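PDB 5J5L: cell wall mannoprotein 1 from Neosartorya fumigata, which binds lipids such as arachidonic acid in an all-helical fold and is probably a cell wall constituent recognised by host antibodies. Local coordinates for residues A[101-104]-A[105-109]; A[30-33]-A[34-37]; A[78-81]-A[82-86]; A[42-45]-A[46-50]. All blocks are in the same frame, centred on the assembly; numbering follows the deposited sequence.

Contact 1: residues A[101-104]-A[105-109]. With ACD (arachidonic acid), chain B.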
loop_
_atom_site.group_PDB
_atom_site.type_symbol
_atom_site.label_atom_id
_atom_site.label_comp_id
_atom_site.label_asym_id
_atom_site.label_seq_id
_atom_site.Cartn_x
_atom_site.Cartn_y
_atom_site.Cartn_z
ATOM N N SER A 101 -18.338 -4.395 2.732
ATOM C CA SER A 101 -17.673 -5.648 2.311
ATOM C C SER A 101 -16.634 -5.407 1.211
ATOM O O SER A 101 -15.608 -6.089 1.153
ATOM C CB SER A 101 -18.669 -6.734 1.905
ATOM O OG SER A 101 -19.355 -6.421 0.699
ATOM N N LEU A 102 -16.873 -4.409 0.361
ATOM C CA LEU A 102 -15.904 -4.025 -0.656
ATOM C C LEU A 102 -14.634 -3.396 -0.055
ATOM O O LEU A 102 -13.514 -3.740 -0.429
ATOM C CB LEU A 102 -16.570 -3.081 -1.672
ATOM C CG LEU A 102 -15.690 -2.641 -2.847
ATOM C CD1 LEU A 102 -15.183 -3.843 -3.632
ATOM C CD2 LEU A 102 -16.499 -1.711 -3.752
ATOM N N VAL A 103 -14.809 -2.485 0.891
ATOM C CA VAL A 103 -13.696 -1.925 1.622
ATOM C C VAL A 103 -12.899 -3.041 2.308
ATOM O O VAL A 103 -11.661 -3.088 2.187
ATOM C CB VAL A 103 -14.151 -0.862 2.638
ATOM C CG1 VAL A 103 -12.983 -0.385 3.485
ATOM C CG2 VAL A 103 -14.798 0.317 1.905
ATOM N N LEU A 104 -13.602 -3.946 2.974
ATOM C CA LEU A 104 -12.948 -5.029 3.714
ATOM C C LEU A 104 -12.179 -5.924 2.753
ATOM O O LEU A 104 -11.024 -6.272 3.021
ATOM C CB LEU A 104 -13.968 -5.826 4.513
ATOM C CG LEU A 104 -13.420 -6.907 5.438
ATOM C CD1 LEU A 104 -12.446 -6.289 6.438
ATOM C CD2 LEU A 104 -14.567 -7.609 6.158
ATOM N N SER A 105 -12.796 -6.264 1.627
ATOM C CA SER A 105 -12.143 -7.111 0.619
ATOM C C SER A 105 -10.860 -6.457 0.124
ATOM O O SER A 105 -9.807 -7.115 -0.002
ATOM C CB SER A 105 -13.090 -7.371 -0.553
ATOM O OG SER A 105 -12.489 -8.197 -1.542
ATOM N N ASP A 106 -10.955 -5.161 -0.163
ATOM C CA ASP A 106 -9.835 -4.372 -0.623
ATOM C C ASP A 106 -8.723 -4.326 0.429
ATOM O O ASP A 106 -7.551 -4.530 0.103
ATOM C CB ASP A 106 -10.257 -2.927 -0.938
ATOM C CG ASP A 106 -11.071 -2.793 -2.217
ATOM O OD1 ASP A 106 -11.275 -3.774 -2.969
ATOM O OD2 ASP A 106 -11.514 -1.641 -2.469
ATOM N N LEU A 107 -9.085 -4.089 1.682
ATOM C CA LEU A 107 -8.079 -4.020 2.756
ATOM C C LEU A 107 -7.303 -5.330 2.877
ATOM O O LEU A 107 -6.073 -5.308 2.987
ATOM C CB LEU A 107 -8.718 -3.677 4.088
ATOM C CG LEU A 107 -9.177 -2.226 4.255
ATOM C CD1 LEU A 107 -10.049 -2.133 5.494
ATOM C CD2 LEU A 107 -7.985 -1.277 4.352
ATOM N N ASN A 108 -8.013 -6.450 2.850
ATOM C CA ASN A 108 -7.349 -7.756 2.965
ATOM C C ASN A 108 -6.434 -8.027 1.770
ATOM O O ASN A 108 -5.309 -8.519 1.945
ATOM C CB ASN A 108 -8.385 -8.855 3.142
ATOM C CG ASN A 108 -8.954 -8.886 4.538
ATOM O OD1 ASN A 108 -8.207 -8.864 5.520
ATOM N ND2 ASN A 108 -10.279 -8.950 4.646
ATOM N N ALA A 109 -6.893 -7.690 0.552
ATOM C CA ALA A 109 -6.060 -7.837 -0.652
ATOM C C ALA A 109 -4.820 -6.973 -0.586
ATOM O O ALA A 109 -3.711 -7.421 -0.885
ATOM C CB ALA A 109 -6.856 -7.505 -1.909
HETATM C C1 ACD B . -14.571 6.413 -1.931
HETATM C C2 ACD B . -14.361 4.956 -1.591
HETATM C C3 ACD B . -15.410 4.500 -0.597
HETATM C C4 ACD B . -15.427 2.974 -0.491
HETATM C C5 ACD B . -15.588 2.355 -1.860
HETATM C C6 ACD B . -14.718 1.504 -2.432
HETATM C C7 ACD B . -13.477 0.979 -1.754
HETATM C C8 ACD B . -12.204 1.625 -2.276
HETATM C C9 ACD B . -11.138 1.899 -1.505
HETATM C C10 ACD B . -11.052 1.663 -0.007
HETATM C C11 ACD B . -10.327 0.379 0.303
HETATM C C12 ACD B . -9.152 0.262 0.937
HETATM C C13 ACD B . -8.274 1.384 1.454
HETATM C C14 ACD B . -7.341 1.733 0.307
HETATM C C15 ACD B . -6.080 2.153 0.451
HETATM C C16 ACD B . -5.413 2.324 1.787
HETATM C C17 ACD B . -3.905 2.355 1.590
HETATM C C18 ACD B . -3.361 1.004 1.162
HETATM C C19 ACD B . -1.851 1.010 1.122
HETATM C C20 ACD B . -1.259 0.007 0.166
HETATM O O1 ACD B . -13.979 7.216 -1.198
HETATM O O2 ACD B . -15.271 6.755 -2.903
#
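The carboxylate of Asp-106 turns one face to Leu-102: the backbone O of Leu-102 stands over that face, 3.2 Å from Asp-106 CG, and the methyl CD1 of Leu-102 comes in obliquely on the same side, 4.0 Å from OD1. OD2 points instead to the bound arachidonic acid, 3.3 Å from its C8, and accepts a hydrogen bond from Gln-38 NE2. The second flat group, the amide of Asn-108, lies alongside Leu-104, and its ND2 is 3.8 Å from Leu-104 CG. Leu-104 O lies over the face of the amide turned in to the helix, well out of its plane, where an ND2 hydrogen cannot point straight at it; it takes the backbone N of Asn-108 instead.

Between these two pairs, Val-103 and Leu-107 run side by side, CG1 to CD1 at 4.0 Å. Val-103 CG1 is anti to its own N (chi1 175°), which leaves CG2 to reach the lipid at C4, 3.6 Å away. Leu-107 CD2 touches the chain further along, at C12. OD1 of Asp-106 has Glu-41 close by, which might raise the pKa of one of the two, although the Gln-38 bond works the other way for Asp-106.

This stretch of helix 100-124 has its lipid side facing the pocket, Leu-102 and Asp-106 against Gln-38 of helix 31-56, and Leu-104, Leu-107 and Asn-108 against Ile-148 of helix 127-150.

Contact 2: residues A[30-33]-A[34-37]. With ACD (arachidonic acid), chain B.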
loop_
_atom_site.group_PDB
_atom_site.type_symbol
_atom_site.label_atom_id
_atom_site.label_comp_id
_atom_site.label_asym_id
_atom_site.label_seq_id
_atom_site.Cartn_x
_atom_site.Cartn_y
_atom_site.Cartn_z
ATOM N N ASP A 30 -21.986 8.386 -2.194
ATOM C CA ASP A 30 -22.482 8.197 -3.551
ATOM C C ASP A 30 -21.793 7.001 -4.201
ATOM O O ASP A 30 -20.580 6.863 -4.113
ATOM C CB ASP A 30 -22.222 9.464 -4.365
ATOM C CG ASP A 30 -22.621 9.324 -5.815
ATOM O OD1 ASP A 30 -23.784 9.617 -6.147
ATOM O OD2 ASP A 30 -21.744 8.946 -6.617
ATOM N N LEU A 31 -22.563 6.152 -4.879
ATOM C CA LEU A 31 -22.014 4.893 -5.395
ATOM C C LEU A 31 -21.077 5.087 -6.605
ATOM O O LEU A 31 -20.144 4.299 -6.801
ATOM C CB LEU A 31 -23.164 3.924 -5.713
ATOM C CG LEU A 31 -22.943 2.433 -5.496
ATOM C CD1 LEU A 31 -22.364 2.133 -4.115
ATOM C CD2 LEU A 31 -24.242 1.671 -5.708
ATOM N N LEU A 32 -21.311 6.129 -7.409
ATOM C CA LEU A 32 -20.405 6.453 -8.510
ATOM C C LEU A 32 -19.041 6.900 -7.982
ATOM O O LEU A 32 -18.009 6.596 -8.574
ATOM C CB LEU A 32 -20.980 7.538 -9.441
ATOM C CG LEU A 32 -21.999 7.159 -10.507
ATOM C CD1 LEU A 32 -22.433 8.400 -11.271
ATOM C CD2 LEU A 32 -21.400 6.137 -11.461
ATOM N N GLN A 33 -19.037 7.616 -6.859
ATOM C CA GLN A 33 -17.786 7.953 -6.190
ATOM C C GLN A 33 -17.062 6.697 -5.792
ATOM O O GLN A 33 -15.854 6.584 -5.992
ATOM C CB GLN A 33 -18.026 8.770 -4.939
ATOM C CG GLN A 33 -18.480 10.189 -5.194
ATOM C CD GLN A 33 -18.516 10.953 -3.896
ATOM O OE1 GLN A 33 -19.192 10.547 -2.949
ATOM N NE2 GLN A 33 -17.759 12.043 -3.830
ATOM N N ALA A 34 -17.807 5.757 -5.209
ATOM C CA ALA A 34 -17.249 4.462 -4.808
ATOM C C ALA A 34 -16.636 3.706 -5.981
ATOM O O ALA A 34 -15.551 3.125 -5.851
ATOM C CB ALA A 34 -18.312 3.606 -4.135
ATOM N N LEU A 35 -17.328 3.697 -7.109
ATOM C CA LEU A 35 -16.823 3.051 -8.317
ATOM C C LEU A 35 -15.506 3.692 -8.751
ATOM O O LEU A 35 -14.550 2.996 -9.100
ATOM C CB LEU A 35 -17.835 3.165 -9.447
ATOM C CG LEU A 35 -17.439 2.491 -10.765
ATOM C CD1 LEU A 35 -17.575 0.981 -10.641
ATOM C CD2 LEU A 35 -18.280 3.004 -11.922
ATOM N N ALA A 36 -15.476 5.022 -8.745
ATOM C CA ALA A 36 -14.269 5.765 -9.139
ATOM C C ALA A 36 -13.079 5.443 -8.253
ATOM O O ALA A 36 -11.964 5.198 -8.743
ATOM C CB ALA A 36 -14.557 7.268 -9.168
ATOM N N ALA A 37 -13.321 5.397 -6.947
ATOM C CA ALA A 37 -12.274 5.064 -5.992
ATOM C C ALA A 37 -11.838 3.604 -6.155
ATOM O O ALA A 37 -10.651 3.305 -6.085
ATOM C CB ALA A 37 -12.739 5.346 -4.579
HETATM C C1 ACD B . -14.571 6.413 -1.931
HETATM C C2 ACD B . -14.361 4.956 -1.591
HETATM C C3 ACD B . -15.410 4.500 -0.597
HETATM C C4 ACD B . -15.427 2.974 -0.491
HETATM C C5 ACD B . -15.588 2.355 -1.860
HETATM C C6 ACD B . -14.718 1.504 -2.432
HETATM C C7 ACD B . -13.477 0.979 -1.754
HETATM C C8 ACD B . -12.204 1.625 -2.276
HETATM C C9 ACD B . -11.138 1.899 -1.505
HETATM C C10 ACD B . -11.052 1.663 -0.007
HETATM C C11 ACD B . -10.327 0.379 0.303
HETATM C C12 ACD B . -9.152 0.262 0.937
HETATM C C13 ACD B . -8.274 1.384 1.454
HETATM C C14 ACD B . -7.341 1.733 0.307
HETATM C C15 ACD B . -6.080 2.153 0.451
HETATM C C16 ACD B . -5.413 2.324 1.787
HETATM C C17 ACD B . -3.905 2.355 1.590
HETATM C C18 ACD B . -3.361 1.004 1.162
HETATM C C19 ACD B . -1.851 1.010 1.122
HETATM C C20 ACD B . -1.259 0.007 0.166
HETATM O O1 ACD B . -13.979 7.216 -1.198
HETATM O O2 ACD B . -15.271 6.755 -2.903
#
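With CG swung opposite its own N (chi1 176°) and the carboxylate turned crosswise (chi2 89°), Asp-30 brings OD2 back over the first turn of helix 31-56, while its backbone O accepts the N of Ala-34 at 3.2 Å. OD2 takes the N-H of Gln-33 at 3.0 Å through its anti lone pair, a bond of 151° at the hydrogen. Asp-30 is thus the N-cap of the helix. The Gln-33 side chain leaves on a different course: its CG is beside the backbone N and the chain then runs extended, carrying the amide to the end of helix 3-26 and the connection after it, where OE1 accepts from Thr-28 N and NE2 gives to Glu-26 O.

Further along, Leu-31 CD1 rests loosely on Ala-34 CB at 4.3 Å, and Leu-32 and Leu-35 meet through methyl groups just as lightly. The face with small residues is the one that receives the lipid head. Arachidonic acid O2 is 3.3 Å from Ala-37 CB and 3.1 Å from Gln-33 O, an oxygen that already accepts the N of Ala-37 in the helix. Ala-34 N is 3.6 Å from O2, but its N-H is spent on Asp-30 O.

The acid end is therefore met here by a methyl group and a carbonyl. Two oxygens so near each other would be easiest to reconcile with a protonated carboxyl group; against that, the nearby N-terminal end of the helix is mildly positive, which might favour the anion, though no N-H of residues 30-37 is turned to it.

Contact 3: residues A[78-81]-A[82-86]. With ACD (arachidonic acid), chain B.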
loop_
_atom_site.group_PDB
_atom_site.type_symbol
_atom_site.label_atom_id
_atom_site.label_comp_id
_atom_site.label_asym_id
_atom_site.label_seq_id
_atom_site.Cartn_x
_atom_site.Cartn_y
_atom_site.Cartn_z
ATOM N N PRO A 78 3.807 6.656 6.264
ATOM C CA PRO A 78 2.864 7.716 6.654
ATOM C C PRO A 78 1.743 7.938 5.640
ATOM O O PRO A 78 0.633 8.302 6.028
ATOM C CB PRO A 78 3.740 8.967 6.772
ATOM C CG PRO A 78 5.004 8.644 6.073
ATOM C CD PRO A 78 5.182 7.161 6.145
ATOM N N ASP A 79 2.020 7.715 4.358
ATOM C CA ASP A 79 0.981 7.845 3.331
ATOM C C ASP A 79 -0.089 6.779 3.507
ATOM O O ASP A 79 -1.287 7.040 3.355
ATOM C CB ASP A 79 1.568 7.768 1.927
ATOM C CG ASP A 79 2.546 8.898 1.635
ATOM O OD1 ASP A 79 2.561 9.904 2.376
ATOM O OD2 ASP A 79 3.305 8.760 0.674
ATOM N N ILE A 80 0.343 5.565 3.843
ATOM C CA ILE A 80 -0.579 4.463 4.077
ATOM C C ILE A 80 -1.443 4.732 5.302
ATOM O O ILE A 80 -2.672 4.577 5.255
ATOM C CB ILE A 80 0.198 3.129 4.207
ATOM C CG1 ILE A 80 0.816 2.765 2.863
ATOM C CG2 ILE A 80 -0.701 2.005 4.736
ATOM C CD1 ILE A 80 1.889 1.697 2.965
ATOM N N VAL A 81 -0.813 5.149 6.402
ATOM C CA VAL A 81 -1.543 5.462 7.618
ATOM C C VAL A 81 -2.557 6.593 7.365
ATOM O O VAL A 81 -3.719 6.496 7.775
ATOM C CB VAL A 81 -0.602 5.832 8.772
ATOM C CG1 VAL A 81 -1.402 6.376 9.954
ATOM C CG2 VAL A 81 0.224 4.619 9.191
ATOM N N THR A 82 -2.126 7.635 6.658
ATOM C CA THR A 82 -3.025 8.746 6.313
ATOM C C THR A 82 -4.223 8.250 5.484
ATOM O O THR A 82 -5.379 8.638 5.732
ATOM C CB THR A 82 -2.256 9.864 5.567
ATOM O OG1 THR A 82 -1.273 10.442 6.443
ATOM C CG2 THR A 82 -3.204 10.969 5.077
ATOM N N SER A 83 -3.953 7.382 4.515
ATOM C CA SER A 83 -4.997 6.869 3.627
ATOM C C SER A 83 -5.983 6.001 4.386
ATOM O O SER A 83 -7.217 6.150 4.238
ATOM C CB SER A 83 -4.365 6.103 2.448
ATOM O OG SER A 83 -5.291 5.885 1.406
ATOM N N LEU A 84 -5.458 5.114 5.223
ATOM C CA LEU A 84 -6.298 4.266 6.054
ATOM C C LEU A 84 -7.138 5.102 7.026
ATOM O O LEU A 84 -8.335 4.837 7.194
ATOM C CB LEU A 84 -5.449 3.257 6.804
ATOM C CG LEU A 84 -4.837 2.161 5.915
ATOM C CD1 LEU A 84 -3.827 1.353 6.688
ATOM C CD2 LEU A 84 -5.934 1.272 5.345
ATOM N N ASP A 85 -6.529 6.129 7.626
ATOM C CA ASP A 85 -7.273 7.039 8.508
ATOM C C ASP A 85 -8.433 7.682 7.752
ATOM O O ASP A 85 -9.523 7.844 8.292
ATOM C CB ASP A 85 -6.381 8.157 9.069
ATOM C CG ASP A 85 -5.414 7.675 10.167
ATOM O OD1 ASP A 85 -5.613 6.569 10.704
ATOM O OD2 ASP A 85 -4.458 8.418 10.506
ATOM N N ALA A 86 -8.184 8.053 6.508
ATOM C CA ALA A 86 -9.182 8.768 5.694
ATOM C C ALA A 86 -10.401 7.925 5.355
ATOM O O ALA A 86 -11.518 8.428 5.399
ATOM C CB ALA A 86 -8.544 9.291 4.426
HETATM C C1 ACD B . -14.571 6.413 -1.931
HETATM C C2 ACD B . -14.361 4.956 -1.591
HETATM C C3 ACD B . -15.410 4.500 -0.597
HETATM C C4 ACD B . -15.427 2.974 -0.491
HETATM C C5 ACD B . -15.588 2.355 -1.860
HETATM C C6 ACD B . -14.718 1.504 -2.432
HETATM C C7 ACD B . -13.477 0.979 -1.754
HETATM C C8 ACD B . -12.204 1.625 -2.276
HETATM C C9 ACD B . -11.138 1.899 -1.505
HETATM C C10 ACD B . -11.052 1.663 -0.007
HETATM C C11 ACD B . -10.327 0.379 0.303
HETATM C C12 ACD B . -9.152 0.262 0.937
HETATM C C13 ACD B . -8.274 1.384 1.454
HETATM C C14 ACD B . -7.341 1.733 0.307
HETATM C C15 ACD B . -6.080 2.153 0.451
HETATM C C16 ACD B . -5.413 2.324 1.787
HETATM C C17 ACD B . -3.905 2.355 1.590
HETATM C C18 ACD B . -3.361 1.004 1.162
HETATM C C19 ACD B . -1.851 1.010 1.122
HETATM C C20 ACD B . -1.259 0.007 0.166
HETATM O O1 ACD B . -13.979 7.216 -1.198
HETATM O O2 ACD B . -15.271 6.755 -2.903
HETATM O O HOH W 1 0.810 11.375 4.447
#
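A proline inside helix 63-89 sets the scene: Pro-78 has no N-H for the turn before it, the helix kinks there, and its carbonyl is gripped from the next turn by Thr-82. Pro-78 O accepts two bonds of 2.9 Å, one from Thr-82 N and one from Thr-82 OG1, and the two donors reach it from opposite faces of the carbonyl plane. The hydroxyl gets there because it sits beside its own backbone N (chi1 -65°). A water then donates both to Thr-82 OG1, at 3.0 Å, and to Asp-79 OD1, at 3.1 Å, tying the hydroxyl to a carboxylate whose other oxygen, OD2, forms a salt bridge with Lys-14 of helix 3-26.

On the other side of the helix the chemistry turns greasy. Ile-80 and Leu-84 lie side by side, CG2 against CD1 at 3.7 Å, and each has a second branch on the arachidonic acid: Ile-80 CG1 is 3.6 Å from C19 near the tail end, and Leu-84 CD2 is 3.7 Å from C16. Ser-83 OG, opposite its backbone N, faces C16 as well and makes a weak hydrogen bond to Thr-21. Val-81 CG1 passes by OD2 of Asp-85 at 3.7 Å, away from the lipid.

Threonine bonding through OG1 to the carbonyl four residues back is a familiar feature of helices, and the split between a watered polar edge and a lipid-bearing apolar one is that of an amphipathic helix lining a fatty-acid pocket.

Contact 4: residues A[42-45]-A[46-50]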
loop_
_atom_site.group_PDB
_atom_site.type_symbol
_atom_site.label_atom_id
_atom_site.label_comp_id
_atom_site.label_asym_id
_atom_site.label_seq_id
_atom_site.Cartn_x
_atom_site.Cartn_y
_atom_site.Cartn_z
ATOM N N GLN A 42 -7.936 -0.692 -7.549
ATOM C CA GLN A 42 -7.552 -1.858 -8.352
ATOM C C GLN A 42 -6.246 -1.588 -9.100
ATOM O O GLN A 42 -5.414 -2.495 -9.257
ATOM C CB GLN A 42 -8.677 -2.257 -9.292
ATOM C CG GLN A 42 -9.844 -2.900 -8.550
ATOM C CD GLN A 42 -9.550 -4.337 -8.141
ATOM O OE1 GLN A 42 -9.350 -4.638 -6.959
ATOM N NE2 GLN A 42 -9.503 -5.218 -9.113
ATOM N N GLN A 43 -6.068 -0.339 -9.540
ATOM C CA GLN A 43 -4.781 0.102 -10.111
ATOM C C GLN A 43 -3.670 -0.039 -9.074
ATOM O O GLN A 43 -2.568 -0.519 -9.380
ATOM C CB GLN A 43 -4.870 1.542 -10.602
ATOM C CG GLN A 43 -3.666 1.981 -11.430
ATOM C CD GLN A 43 -3.421 1.091 -12.643
ATOM O OE1 GLN A 43 -4.293 0.917 -13.493
ATOM N NE2 GLN A 43 -2.215 0.519 -12.729
ATOM N N LEU A 44 -3.968 0.360 -7.843
ATOM C CA LEU A 44 -3.014 0.239 -6.743
ATOM C C LEU A 44 -2.615 -1.221 -6.534
ATOM O O LEU A 44 -1.428 -1.535 -6.431
ATOM C CB LEU A 44 -3.579 0.838 -5.449
ATOM C CG LEU A 44 -2.788 0.657 -4.149
ATOM C CD1 LEU A 44 -1.354 1.136 -4.301
ATOM C CD2 LEU A 44 -3.476 1.361 -2.994
ATOM N N GLU A 45 -3.601 -2.113 -6.487
ATOM C CA GLU A 45 -3.311 -3.550 -6.365
ATOM C C GLU A 45 -2.359 -4.040 -7.464
ATOM O O GLU A 45 -1.377 -4.739 -7.191
ATOM C CB GLU A 45 -4.599 -4.379 -6.383
ATOM C CG GLU A 45 -5.478 -4.243 -5.146
ATOM C CD GLU A 45 -6.587 -5.293 -5.076
ATOM O OE1 GLU A 45 -6.534 -6.302 -5.797
ATOM O OE2 GLU A 45 -7.535 -5.122 -4.287
ATOM N N SER A 46 -2.644 -3.647 -8.704
ATOM C CA SER A 46 -1.839 -4.030 -9.853
ATOM C C SER A 46 -0.410 -3.495 -9.719
ATOM O O SER A 46 0.555 -4.194 -10.026
ATOM C CB SER A 46 -2.475 -3.480 -11.134
ATOM O OG SER A 46 -1.795 -3.922 -12.289
ATOM N N ASP A 47 -0.302 -2.241 -9.303
ATOM C CA ASP A 47 0.997 -1.582 -9.155
ATOM C C ASP A 47 1.843 -2.205 -8.040
ATOM O O ASP A 47 3.073 -2.308 -8.182
ATOM C CB ASP A 47 0.802 -0.071 -8.954
ATOM C CG ASP A 47 0.265 0.632 -10.231
ATOM O OD1 ASP A 47 0.433 0.092 -11.347
ATOM O OD2 ASP A 47 -0.318 1.732 -10.119
ATOM N N ILE A 48 1.205 -2.640 -6.961
ATOM C CA ILE A 48 1.928 -3.323 -5.886
ATOM C C ILE A 48 2.440 -4.664 -6.418
ATOM O O ILE A 48 3.599 -5.014 -6.214
ATOM C CB ILE A 48 1.042 -3.539 -4.632
ATOM C CG1 ILE A 48 0.711 -2.190 -3.952
ATOM C CG2 ILE A 48 1.735 -4.467 -3.635
ATOM C CD1 ILE A 48 -0.427 -2.238 -2.974
ATOM N N ASP A 49 1.572 -5.402 -7.098
ATOM C CA ASP A 49 1.946 -6.696 -7.680
ATOM C C ASP A 49 3.065 -6.532 -8.713
ATOM O O ASP A 49 3.959 -7.381 -8.789
ATOM C CB ASP A 49 0.737 -7.397 -8.296
ATOM C CG ASP A 49 -0.218 -7.960 -7.240
ATOM O OD1 ASP A 49 0.159 -8.022 -6.044
ATOM O OD2 ASP A 49 -1.345 -8.337 -7.601
ATOM N N GLN A 50 3.052 -5.425 -9.468
ATOM C CA GLN A 50 4.124 -5.158 -10.431
ATOM C C GLN A 50 5.458 -4.948 -9.712
ATOM O O GLN A 50 6.488 -5.488 -10.139
ATOM C CB GLN A 50 3.789 -3.943 -11.302
ATOM C CG GLN A 50 4.876 -3.580 -12.317
ATOM C CD GLN A 50 5.093 -4.665 -13.354
ATOM O OE1 GLN A 50 6.165 -5.265 -13.426
ATOM N NE2 GLN A 50 4.068 -4.939 -14.149
#
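Gln-43 reaches forward one helical turn to hold the carboxylate of Asp-47. Its side chain leaves opposite the backbone N and then bends at chi2 (57°), which swings NE2 over the aspartate. The amide N-H goes to OD1 at 3.0 Å, with OD1 lying close to the amide plane but the donor standing well above the carboxylate plane; a second approach, from NE2 to OD2 at 3.4 Å, is only a weak bond. The two flat groups are turned 44° from one another. OD2 of Asp-47 also has the carboxylate of Asp-16 nearby, so an amide donor here probably eases the crowding of negative charge.

The main-chain carbonyls of 42-45 are all taken: Gln-42 O by Ser-46 N, Gln-43 O by Asp-47 N at 2.8 Å, Leu-44 O by Ile-48 N and Glu-45 O by Asp-49 N. Asp-49 finds its counter-charge outside, in a salt bridge from OD2 to Lys-113 of helix 100-124. Glu-45 OE1 stays 5.9 Å from Asp-49 OD2, and Glu-41 brings another carboxylate close to Glu-45.

On the buried side Leu-44 CD1 packs on Ile-48 CD1 at 3.7 Å; Leu-44 goes on to Ile-13 and Leu-20 of helix 3-26, and Ile-48 touches the arachidonic acid. A glutamine bonded to the aspartate four residues on is a familiar helix-surface pairing, here in a helical bundle whose interior holds the lipid.

In the fold
All four contacts are short helical stretches of about two turns, and all four adjoin the same arachidonic acid. Contact 2, centred about 20 Å from the centre of the chain, meets its acid end with alanines and one backbone oxygen; contacts 1 and 3 meet the hydrocarbon mainly with branched apolar side chains, plus one polar side chain each, and touch each other through Leu-107 and Leu-84. Contacts 3 and 4 lie nearer the middle, on opposite sides of the chain's centre. Contacts 2 and 4 share helix 31-56, yet one is a capped helix start and the other an interior stretch rich in carboxylates. Each contact mixes buried and exposed residues. Contacts 1 and 4 meet through Ala-109 and Glu-45, where Asp-106 adds another negative charge.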